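Local coordinates for galactose-1-phosphate uridylyltransferase (Pyrobaculum aerophilum str. IM2, PDB 6K9Z), which probably transfers uridylyl groups between UDP-glucose and galactose 1-phosphate, binding zinc and a uridine nucleotide, at residues Cys173-Lys178 with Lys191-Phe196; Leu183-Arg188 with Ala227-Ile232; Val204-Lys209 with Phe267-Met272. The protein carries 1 engineered substitution. All blocks are in the same frame, centred on the assembly; numbering follows the deposited sequence.

Contact 1 of 3, residues Cys173-Lys178 with Lys191-Phe196; sequences CRIVEK and KAFVPF. With ZN (zinc ion), chain D.
The zinc-bearing helix 171-178 docks on strand 190-193, and Lys-191 reaches across to meet Val-176. The axes of segments 173-178 and 191-193 run almost perpendicular, at 82°, and come no closer than 9.7 Å, so side chains have to bridge the distance. Lys-191 does so with a chain extended beyond CG that brings NZ to 2.8 Å from Val-176 O, the donor lying nearly along the C=O axis at a C=O...N angle of 162°. On the way its CD passes Val-176 CG1 at 4.0 Å. The ammonium also bonds to the carbonyl of Glu-179, so two main-chain oxygens close to the C-terminal end of the helix grip it; a buried charge held there would probably be stabilised by the negative end of the helix dipole. This strand belongs to the large antiparallel sheet that runs through both halves of the protein, each assigned to the HIT clan, and Phe-193, two residues on, fills the same interface. Its CG sits between the backbone N and the carbonyl carbon (chi1 60°), with CZ 4.0 Å from Ile-175 CG2 and CE2 4.5 Å from Val-176 CG2; both methyls lie oblique to the ring, and the Ile-175 side chain crosses Phe-193 at about a right angle. At the other end of the segment Cys-173 SG binds zinc at 2.3 Å, completing a site with Cys-170, His-211 and His-264.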
loop_
_atom_site.group_PDB
_atom_site.type_symbol
_atom_site.label_atom_id
_atom_site.label_comp_id
_atom_site.label_asym_id
_atom_site.label_seq_id
_atom_site.Cartn_x
_atom_site.Cartn_y
_atom_site.Cartn_z
ATOM N N CYS A 173 -15.405 8.672 17.906
ATOM C CA CYS A 173 -16.401 8.393 18.977
ATOM C C CYS A 173 -17.778 8.162 18.283
ATOM O O CYS A 173 -18.573 7.230 18.684
ATOM C CB CYS A 173 -16.460 9.548 19.980
ATOM S SG CYS A 173 -15.224 9.397 21.320
ATOM N N ARG A 174 -18.089 9.025 17.327
ATOM C CA ARG A 174 -19.413 8.998 16.614
ATOM C C ARG A 174 -19.526 7.669 15.854
ATOM O O ARG A 174 -20.562 7.033 15.906
ATOM C CB ARG A 174 -19.515 10.228 15.721
ATOM C CG ARG A 174 -19.439 11.545 16.488
ATOM C CD ARG A 174 -20.736 11.877 17.215
ATOM N NE ARG A 174 -21.908 11.562 16.391
ATOM C CZ ARG A 174 -22.254 12.146 15.222
ATOM N NH1 ARG A 174 -21.499 13.095 14.688
ATOM N NH2 ARG A 174 -23.359 11.758 14.589
ATOM N N ILE A 175 -18.475 7.270 15.159
ATOM C CA ILE A 175 -18.467 5.996 14.386
ATOM C C ILE A 175 -18.640 4.794 15.335
ATOM O O ILE A 175 -19.535 3.930 15.116
ATOM C CB ILE A 175 -17.215 5.922 13.504
ATOM C CG1 ILE A 175 -17.281 6.916 12.352
ATOM C CG2 ILE A 175 -17.042 4.491 13.010
ATOM C CD1 ILE A 175 -15.998 7.065 11.551
ATOM N N VAL A 176 -17.886 4.790 16.448
ATOM C CA VAL A 176 -17.917 3.642 17.390
ATOM C C VAL A 176 -19.337 3.526 17.958
ATOM O O VAL A 176 -19.822 2.402 18.046
ATOM C CB VAL A 176 -16.856 3.828 18.493
ATOM C CG1 VAL A 176 -17.026 2.819 19.612
ATOM C CG2 VAL A 176 -15.446 3.787 17.918
ATOM N N GLU A 177 -19.993 4.646 18.278
ATOM C CA GLU A 177 -21.346 4.627 18.908
ATOM C C GLU A 177 -22.331 4.014 17.904
ATOM O O GLU A 177 -23.221 3.286 18.377
ATOM C CB GLU A 177 -21.768 6.006 19.423
ATOM C CG GLU A 177 -23.242 6.086 19.817
ATOM C CD GLU A 177 -23.689 5.192 20.976
ATOM O OE1 GLU A 177 -22.814 4.555 21.623
ATOM O OE2 GLU A 177 -24.904 5.104 21.243
ATOM N N LYS A 178 -22.256 4.421 16.634
ATOM C CA LYS A 178 -23.176 3.990 15.543
ATOM C C LYS A 178 -23.037 2.515 15.140
ATOM O O LYS A 178 -24.060 1.913 14.770
ATOM C CB LYS A 178 -23.023 4.901 14.321
ATOM C CG LYS A 178 -23.505 6.331 14.507
ATOM C CD LYS A 178 -23.760 7.048 13.202
ATOM C CE LYS A 178 -24.311 8.446 13.389
ATOM N NZ LYS A 178 -25.700 8.420 13.901
ATOM N N LYS A 191 -15.098 -2.331 20.988
ATOM C CA LYS A 191 -15.955 -2.738 19.870
ATOM C C LYS A 191 -15.030 -3.083 18.695
ATOM O O LYS A 191 -14.145 -2.261 18.350
ATOM C CB LYS A 191 -16.826 -1.565 19.419
ATOM C CG LYS A 191 -18.073 -1.342 20.180
ATOM C CD LYS A 191 -19.093 -0.623 19.213
ATOM C CE LYS A 191 -20.452 -0.530 19.807
ATOM N NZ LYS A 191 -21.372 0.197 18.910
ATOM N N ALA A 192 -15.272 -4.221 18.076
ATOM C CA ALA A 192 -14.613 -4.668 16.836
ATOM C C ALA A 192 -15.664 -4.731 15.723
ATOM O O ALA A 192 -16.690 -5.375 15.921
ATOM C CB ALA A 192 -14.063 -6.043 17.109
ATOM N N PHE A 193 -15.443 -4.041 14.621
ATOM C CA PHE A 193 -16.442 -3.906 13.537
ATOM C C PHE A 193 -15.689 -3.871 12.217
ATOM O O PHE A 193 -14.517 -3.460 12.164
ATOM C CB PHE A 193 -17.362 -2.694 13.757
ATOM C CG PHE A 193 -16.637 -1.373 13.811
ATOM C CD1 PHE A 193 -16.392 -0.655 12.658
ATOM C CD2 PHE A 193 -16.164 -0.863 15.018
ATOM C CE1 PHE A 193 -15.730 0.556 12.705
ATOM C CE2 PHE A 193 -15.458 0.331 15.043
ATOM C CZ PHE A 193 -15.281 1.056 13.891
ATOM N N VAL A 194 -16.378 -4.258 11.151
ATOM C CA VAL A 194 -15.880 -4.011 9.787
ATOM C C VAL A 194 -16.236 -2.564 9.471
ATOM O O VAL A 194 -17.415 -2.180 9.530
ATOM C CB VAL A 194 -16.468 -4.991 8.767
ATOM C CG1 VAL A 194 -15.988 -4.624 7.390
ATOM C CG2 VAL A 194 -16.087 -6.429 9.108
ATOM N N PRO A 195 -15.278 -1.663 9.191
ATOM C CA PRO A 195 -15.676 -0.300 8.861
ATOM C C PRO A 195 -16.440 -0.210 7.534
ATOM O O PRO A 195 -16.209 -1.034 6.624
ATOM C CB PRO A 195 -14.350 0.445 8.715
ATOM C CG PRO A 195 -13.310 -0.620 8.511
ATOM C CD PRO A 195 -13.827 -1.852 9.219
ATOM N N PHE A 196 -17.310 0.789 7.425
ATOM C CA PHE A 196 -18.026 1.113 6.158
ATOM C C PHE A 196 -17.025 1.247 5.010
ATOM O O PHE A 196 -17.269 0.811 3.885
ATOM C CB PHE A 196 -18.842 2.389 6.297
ATOM C CG PHE A 196 -19.695 2.675 5.088
ATOM C CD1 PHE A 196 -20.895 2.021 4.903
ATOM C CD2 PHE A 196 -19.329 3.636 4.166
ATOM C CE1 PHE A 196 -21.683 2.262 3.796
ATOM C CE2 PHE A 196 -20.138 3.900 3.061
ATOM C CZ PHE A 196 -21.339 3.240 2.909
HETATM ZN ZN ZN D . -13.122 9.556 20.361
#

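Contact 2 of 3, residues Leu183-Arg188 with Ala227-Ile232; sequences LVFQNR and AEALKI
Strand 183-186 and the 227-232 segment of helix 220-240 run obliquely in broadly opposite senses, directions 140° apart and axes 9.1 Å apart at the closest, with Phe-185 spanning the space between them. Its CG lies anti to the backbone N (chi1 174°), and the ring reaches the helix between Ala-229 and Ile-232. Ile-232 CG2 sits over one face, displaced toward the rim, in a CH-pi contact 4.3 Å from the ring centroid, while CD1 of the same residue touches Phe-185 CZ at 3.8 Å. Ala-229 CA comes equally near to CE2, at 3.8 Å. A classic beta bulge, in which Val-184 and Phe-185 together stand opposite the single residue Ala-192, interrupts this strand at the outer end of the nine-stranded antiparallel sheet, and the helix packs against it. Glu-228 OE1 lies at the ring edge, in its plane, the carboxylate standing perpendicular to the ring. The same oxygen accepts a hydrogen bond of 3.1 Å from Asn-187 ND2, on its anti side and 21° out of the carboxylate plane. Asn-187 ND2 also bonds to Asp-225 O, and its OD1 accepts from the backbone N of Asn-189, so both ends of the amide are held.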
loop_
_atom_site.group_PDB
_atom_site.type_symbol
_atom_site.label_atom_id
_atom_site.label_comp_id
_atom_site.label_asym_id
_atom_site.label_seq_id
_atom_site.Cartn_x
_atom_site.Cartn_y
_atom_site.Cartn_z
ATOM N N LEU A 183 -20.896 -4.835 13.415
ATOM C CA LEU A 183 -20.149 -5.166 14.651
ATOM C C LEU A 183 -19.868 -6.666 14.595
ATOM O O LEU A 183 -20.816 -7.405 14.297
ATOM C CB LEU A 183 -21.026 -4.793 15.854
ATOM C CG LEU A 183 -20.366 -4.848 17.232
ATOM C CD1 LEU A 183 -19.160 -3.922 17.352
ATOM C CD2 LEU A 183 -21.371 -4.429 18.297
ATOM N N VAL A 184 -18.664 -7.124 14.882
ATOM C CA VAL A 184 -18.385 -8.584 14.924
ATOM C C VAL A 184 -18.214 -9.042 16.384
ATOM O O VAL A 184 -18.482 -10.211 16.653
ATOM C CB VAL A 184 -17.196 -8.976 14.053
ATOM C CG1 VAL A 184 -17.478 -8.642 12.601
ATOM C CG2 VAL A 184 -15.915 -8.372 14.578
ATOM N N PHE A 185 -17.794 -8.149 17.292
ATOM C CA PHE A 185 -17.560 -8.504 18.707
ATOM C C PHE A 185 -17.541 -7.237 19.541
ATOM O O PHE A 185 -17.079 -6.171 19.085
ATOM C CB PHE A 185 -16.281 -9.323 18.869
ATOM C CG PHE A 185 -15.942 -9.587 20.310
ATOM C CD1 PHE A 185 -16.652 -10.534 21.027
ATOM C CD2 PHE A 185 -14.941 -8.885 20.973
ATOM C CE1 PHE A 185 -16.365 -10.794 22.363
ATOM C CE2 PHE A 185 -14.717 -9.090 22.333
ATOM C CZ PHE A 185 -15.418 -10.056 23.021
ATOM N N GLN A 186 -18.011 -7.340 20.787
ATOM C CA GLN A 186 -17.794 -6.239 21.734
ATOM C C GLN A 186 -17.735 -6.830 23.118
ATOM O O GLN A 186 -18.288 -7.916 23.377
ATOM C CB GLN A 186 -18.873 -5.168 21.596
ATOM C CG GLN A 186 -20.224 -5.624 22.160
ATOM C CD GLN A 186 -21.260 -4.549 21.965
ATOM O OE1 GLN A 186 -21.031 -3.404 22.326
ATOM N NE2 GLN A 186 -22.400 -4.919 21.379
ATOM N N ASN A 187 -17.020 -6.114 23.969
ATOM C CA ASN A 187 -16.967 -6.398 25.422
ATOM C C ASN A 187 -17.246 -5.083 26.164
ATOM O O ASN A 187 -17.751 -4.109 25.562
ATOM C CB ASN A 187 -15.768 -7.244 25.858
ATOM C CG ASN A 187 -14.430 -6.606 25.565
ATOM O OD1 ASN A 187 -14.332 -5.391 25.463
ATOM N ND2 ASN A 187 -13.402 -7.425 25.442
ATOM N N ARG A 188 -16.973 -5.053 27.454
ATOM C CA ARG A 188 -17.323 -3.825 28.203
ATOM C C ARG A 188 -16.485 -2.661 27.714
ATOM O O ARG A 188 -16.959 -1.552 27.952
ATOM C CB ARG A 188 -17.100 -4.011 29.702
ATOM C CG ARG A 188 -18.100 -4.979 30.300
ATOM C CD ARG A 188 -17.817 -5.278 31.734
ATOM N NE ARG A 188 -18.905 -6.071 32.264
ATOM C CZ ARG A 188 -19.140 -6.240 33.549
ATOM N NH1 ARG A 188 -18.294 -5.719 34.418
ATOM N NH2 ARG A 188 -20.198 -6.919 33.985
ATOM N N ALA A 227 -6.951 -7.592 25.232
ATOM C CA ALA A 227 -6.418 -8.938 24.972
ATOM C C ALA A 227 -7.560 -9.837 24.474
ATOM O O ALA A 227 -7.380 -10.585 23.499
ATOM C CB ALA A 227 -5.757 -9.495 26.177
ATOM N N GLU A 228 -8.744 -9.748 25.081
ATOM C CA GLU A 228 -9.895 -10.602 24.690
ATOM C C GLU A 228 -10.346 -10.237 23.266
ATOM O O GLU A 228 -10.552 -11.160 22.404
ATOM C CB GLU A 228 -11.012 -10.488 25.707
ATOM C CG GLU A 228 -12.245 -11.282 25.306
ATOM C CD GLU A 228 -13.298 -11.275 26.382
ATOM O OE1 GLU A 228 -14.012 -10.275 26.510
ATOM O OE2 GLU A 228 -13.325 -12.226 27.176
ATOM N N ALA A 229 -10.486 -8.943 22.983
ATOM C CA ALA A 229 -10.982 -8.509 21.672
ATOM C C ALA A 229 -9.996 -8.960 20.586
ATOM O O ALA A 229 -10.438 -9.415 19.516
ATOM C CB ALA A 229 -11.216 -7.020 21.635
ATOM N N LEU A 230 -8.700 -8.826 20.827
ATOM C CA LEU A 230 -7.670 -9.281 19.869
ATOM C C LEU A 230 -7.746 -10.803 19.717
ATOM O O LEU A 230 -7.792 -11.294 18.579
ATOM C CB LEU A 230 -6.288 -8.856 20.361
ATOM C CG LEU A 230 -5.988 -7.366 20.197
ATOM C CD1 LEU A 230 -4.673 -6.981 20.878
ATOM C CD2 LEU A 230 -5.953 -7.031 18.721
ATOM N N LYS A 231 -7.787 -11.540 20.804
ATOM C CA LYS A 231 -7.814 -13.005 20.727
ATOM C C LYS A 231 -9.030 -13.440 19.923
ATOM O O LYS A 231 -8.895 -14.327 19.051
ATOM C CB LYS A 231 -7.810 -13.600 22.135
ATOM C CG LYS A 231 -7.808 -15.108 22.173
ATOM C CD LYS A 231 -7.607 -15.687 23.585
ATOM C CE LYS A 231 -7.791 -17.187 23.649
ATOM N NZ LYS A 231 -6.718 -17.889 22.937
ATOM N N ILE A 232 -10.214 -12.945 20.289
ATOM C CA ILE A 232 -11.469 -13.463 19.683
ATOM C C ILE A 232 -11.528 -13.040 18.204
ATOM O O ILE A 232 -11.966 -13.871 17.390
ATOM C CB ILE A 232 -12.672 -13.024 20.528
ATOM C CG1 ILE A 232 -12.617 -13.817 21.845
ATOM C CG2 ILE A 232 -13.967 -13.266 19.775
ATOM C CD1 ILE A 232 -13.624 -13.400 22.883
#

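Contact 3 of 3, residues Val204-Lys209 with Phe267-Met272; sequences VHIYPK and FEIYGM. With FE (Fe (III) ion), chain E.
Glu-268 and His-205 stack side by side where two antiparallel strands pair, beside an iron(III) ion. Glu-268 OE1 binds the metal at 2.3 Å, and a water binds it at 2.2 Å; Glu-156, His-252 and His-266 supply the other protein ligands. The glutamate's CG, anti to the carbonyl carbon (chi1 -54°) with the chain extended beyond it, lies over the centre of the imidazole in a CH-pi contact 3.6 Å from the centroid, and its carboxylate is tilted only 23° from the ring, with OE1 3.0 Å from His-205 CE1. The other oxygen, OE2, accepts a hydrogen bond from Tyr-270 OH at 2.6 Å, almost in line with the CD-OE2 bond, while His-205 NE2 bonds to Glu-203. Beneath this layer the backbones fix the register. His-205 and Glu-268 form a non-hydrogen-bonded pair, flanked by the hydrogen-bonded pairs Val-204 with Ile-269 and Ile-206 with Phe-267. On the face opposite the metal, Ile-206 CD1 meets Ile-269 CD1 at 3.7 Å, toward helix 220-240. With one carboxylate oxygen on iron and the other held by a phenol, the Glu-268 carboxylate is restrained at both oxygens, and the cation together with the tyrosine donor would favour its ionised form.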
loop_
_atom_site.group_PDB
_atom_site.type_symbol
_atom_site.label_atom_id
_atom_site.label_comp_id
_atom_site.label_asym_id
_atom_site.label_seq_id
_atom_site.Cartn_x
_atom_site.Cartn_y
_atom_site.Cartn_z
ATOM N N VAL A 204 -11.071 -5.574 10.026
ATOM C CA VAL A 204 -11.742 -5.330 11.326
ATOM C C VAL A 204 -10.967 -4.256 12.066
ATOM O O VAL A 204 -9.711 -4.344 12.162
ATOM C CB VAL A 204 -11.870 -6.641 12.126
ATOM C CG1 VAL A 204 -12.559 -6.346 13.466
ATOM C CG2 VAL A 204 -12.604 -7.729 11.400
ATOM N N HIS A 205 -11.675 -3.230 12.546
ATOM C CA HIS A 205 -11.082 -2.178 13.415
ATOM C C HIS A 205 -11.543 -2.413 14.847
ATOM O O HIS A 205 -12.762 -2.742 15.047
ATOM C CB HIS A 205 -11.470 -0.809 12.901
ATOM C CG HIS A 205 -10.823 -0.435 11.619
ATOM N ND1 HIS A 205 -10.807 0.847 11.178
ATOM C CD2 HIS A 205 -10.225 -1.206 10.677
ATOM C CE1 HIS A 205 -10.219 0.877 9.998
ATOM N NE2 HIS A 205 -9.865 -0.387 9.657
ATOM N N ILE A 206 -10.630 -2.281 15.796
ATOM C CA ILE A 206 -10.925 -2.539 17.221
ATOM C C ILE A 206 -10.699 -1.194 17.926
ATOM O O ILE A 206 -9.525 -0.719 18.048
ATOM C CB ILE A 206 -10.123 -3.716 17.774
ATOM C CG1 ILE A 206 -10.356 -4.974 16.908
ATOM C CG2 ILE A 206 -10.445 -3.985 19.240
ATOM C CD1 ILE A 206 -9.630 -6.233 17.364
ATOM N N TYR A 207 -11.771 -0.658 18.487
ATOM C CA TYR A 207 -11.740 0.665 19.153
ATOM C C TYR A 207 -12.141 0.553 20.603
ATOM O O TYR A 207 -13.027 -0.233 20.956
ATOM C CB TYR A 207 -12.739 1.646 18.558
ATOM C CG TYR A 207 -12.287 2.409 17.339
ATOM C CD1 TYR A 207 -12.407 1.880 16.057
ATOM C CD2 TYR A 207 -11.865 3.715 17.460
ATOM C CE1 TYR A 207 -12.056 2.629 14.942
ATOM C CE2 TYR A 207 -11.508 4.468 16.369
ATOM C CZ TYR A 207 -11.621 3.940 15.099
ATOM O OH TYR A 207 -11.263 4.733 14.041
ATOM N N PRO A 208 -11.528 1.369 21.471
ATOM C CA PRO A 208 -12.010 1.459 22.847
ATOM C C PRO A 208 -13.307 2.279 22.856
ATOM O O PRO A 208 -13.477 3.246 22.081
ATOM C CB PRO A 208 -10.848 2.161 23.564
ATOM C CG PRO A 208 -10.270 3.089 22.501
ATOM C CD PRO A 208 -10.473 2.346 21.184
ATOM N N LYS A 209 -14.232 1.864 23.732
ATOM C CA LYS A 209 -15.536 2.542 23.855
ATOM C C LYS A 209 -15.319 3.906 24.528
ATOM O O LYS A 209 -16.102 4.800 24.255
ATOM C CB LYS A 209 -16.489 1.647 24.644
ATOM C CG LYS A 209 -17.035 0.490 23.818
ATOM C CD LYS A 209 -17.801 -0.541 24.643
ATOM C CE LYS A 209 -18.586 -1.497 23.769
ATOM N NZ LYS A 209 -19.555 -2.300 24.562
ATOM N N PHE A 267 -6.940 -0.424 16.684
ATOM C CA PHE A 267 -6.190 -1.444 15.941
ATOM C C PHE A 267 -6.888 -1.662 14.598
ATOM O O PHE A 267 -8.125 -1.777 14.583
ATOM C CB PHE A 267 -6.060 -2.732 16.729
ATOM C CG PHE A 267 -5.178 -2.610 17.944
ATOM C CD1 PHE A 267 -5.698 -2.080 19.125
ATOM C CD2 PHE A 267 -3.858 -2.987 17.903
ATOM C CE1 PHE A 267 -4.904 -2.001 20.269
ATOM C CE2 PHE A 267 -3.088 -2.943 19.053
ATOM C CZ PHE A 267 -3.572 -2.367 20.199
ATOM N N GLU A 268 -6.112 -1.647 13.503
ATOM C CA GLU A 268 -6.646 -2.071 12.188
ATOM C C GLU A 268 -6.065 -3.457 11.911
ATOM O O GLU A 268 -4.842 -3.637 12.000
ATOM C CB GLU A 268 -6.400 -1.053 11.083
ATOM C CG GLU A 268 -6.899 0.333 11.388
ATOM C CD GLU A 268 -6.877 1.305 10.242
ATOM O OE1 GLU A 268 -7.591 2.312 10.333
ATOM O OE2 GLU A 268 -6.106 1.064 9.298
ATOM N N ILE A 269 -6.932 -4.382 11.510
ATOM C CA ILE A 269 -6.504 -5.723 11.091
ATOM C C ILE A 269 -6.954 -5.926 9.637
ATOM O O ILE A 269 -8.173 -5.799 9.367
ATOM C CB ILE A 269 -7.085 -6.782 12.039
ATOM C CG1 ILE A 269 -6.635 -6.652 13.487
ATOM C CG2 ILE A 269 -6.758 -8.159 11.523
ATOM C CD1 ILE A 269 -7.578 -7.367 14.447
ATOM N N TYR A 270 -6.008 -6.290 8.775
ATOM C CA TYR A 270 -6.219 -6.554 7.334
ATOM C C TYR A 270 -6.003 -8.041 7.135
ATOM O O TYR A 270 -4.880 -8.429 7.080
ATOM C CB TYR A 270 -5.287 -5.726 6.473
ATOM C CG TYR A 270 -5.124 -4.282 6.845
ATOM C CD1 TYR A 270 -6.140 -3.515 7.365
ATOM C CD2 TYR A 270 -3.915 -3.662 6.584
ATOM C CE1 TYR A 270 -5.978 -2.164 7.633
ATOM C CE2 TYR A 270 -3.698 -2.322 6.869
ATOM C CZ TYR A 270 -4.736 -1.575 7.433
ATOM O OH TYR A 270 -4.497 -0.260 7.714
ATOM N N GLY A 271 -7.082 -8.829 7.108
ATOM C CA GLY A 271 -7.024 -10.238 6.696
ATOM C C GLY A 271 -6.941 -10.328 5.205
ATOM O O GLY A 271 -7.792 -9.683 4.512
ATOM N N MET A 272 -5.958 -11.066 4.694
ATOM C CA MET A 272 -5.543 -10.867 3.281
ATOM C C MET A 272 -6.077 -11.988 2.385
ATOM O O MET A 272 -5.718 -12.015 1.222
ATOM C CB MET A 272 -4.030 -10.681 3.152
ATOM C CG MET A 272 -3.524 -9.450 3.896
ATOM S SD MET A 272 -4.302 -7.946 3.191
ATOM C CE MET A 272 -3.307 -7.779 1.723
HETATM FE FE FE E . -6.959 4.305 11.221
HETATM O O HOH W 1 -9.001 4.815 10.467
#

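How the contacts relate
Neighbouring strands of one antiparallel sheet tie the contacts together. Ala-192 of contact 1 bonds to the bulged edge of contact 2 through Ala-192 O to Val-184 N and Ala-192 N to Phe-185 O, both 2.8 Å. On its other side the same strand pairs with contact 3, Lys-191 O lying 2.9 Å from Tyr-207 N. Tyr-207 links the two metal sites: Val-176 CG2 is 3.5 Å from its CG, and its ring stacks on iron ligand His-266 and meets zinc ligand His-264 edge-to-face. Contacts 2 and 3 meet at Lys-209 NZ, 2.7 Å from Asn-187 O. Contact 1 is centred about 10 Å from the centre of contact 3, and its Phe-193 side chain lies about 9 Å from the iron.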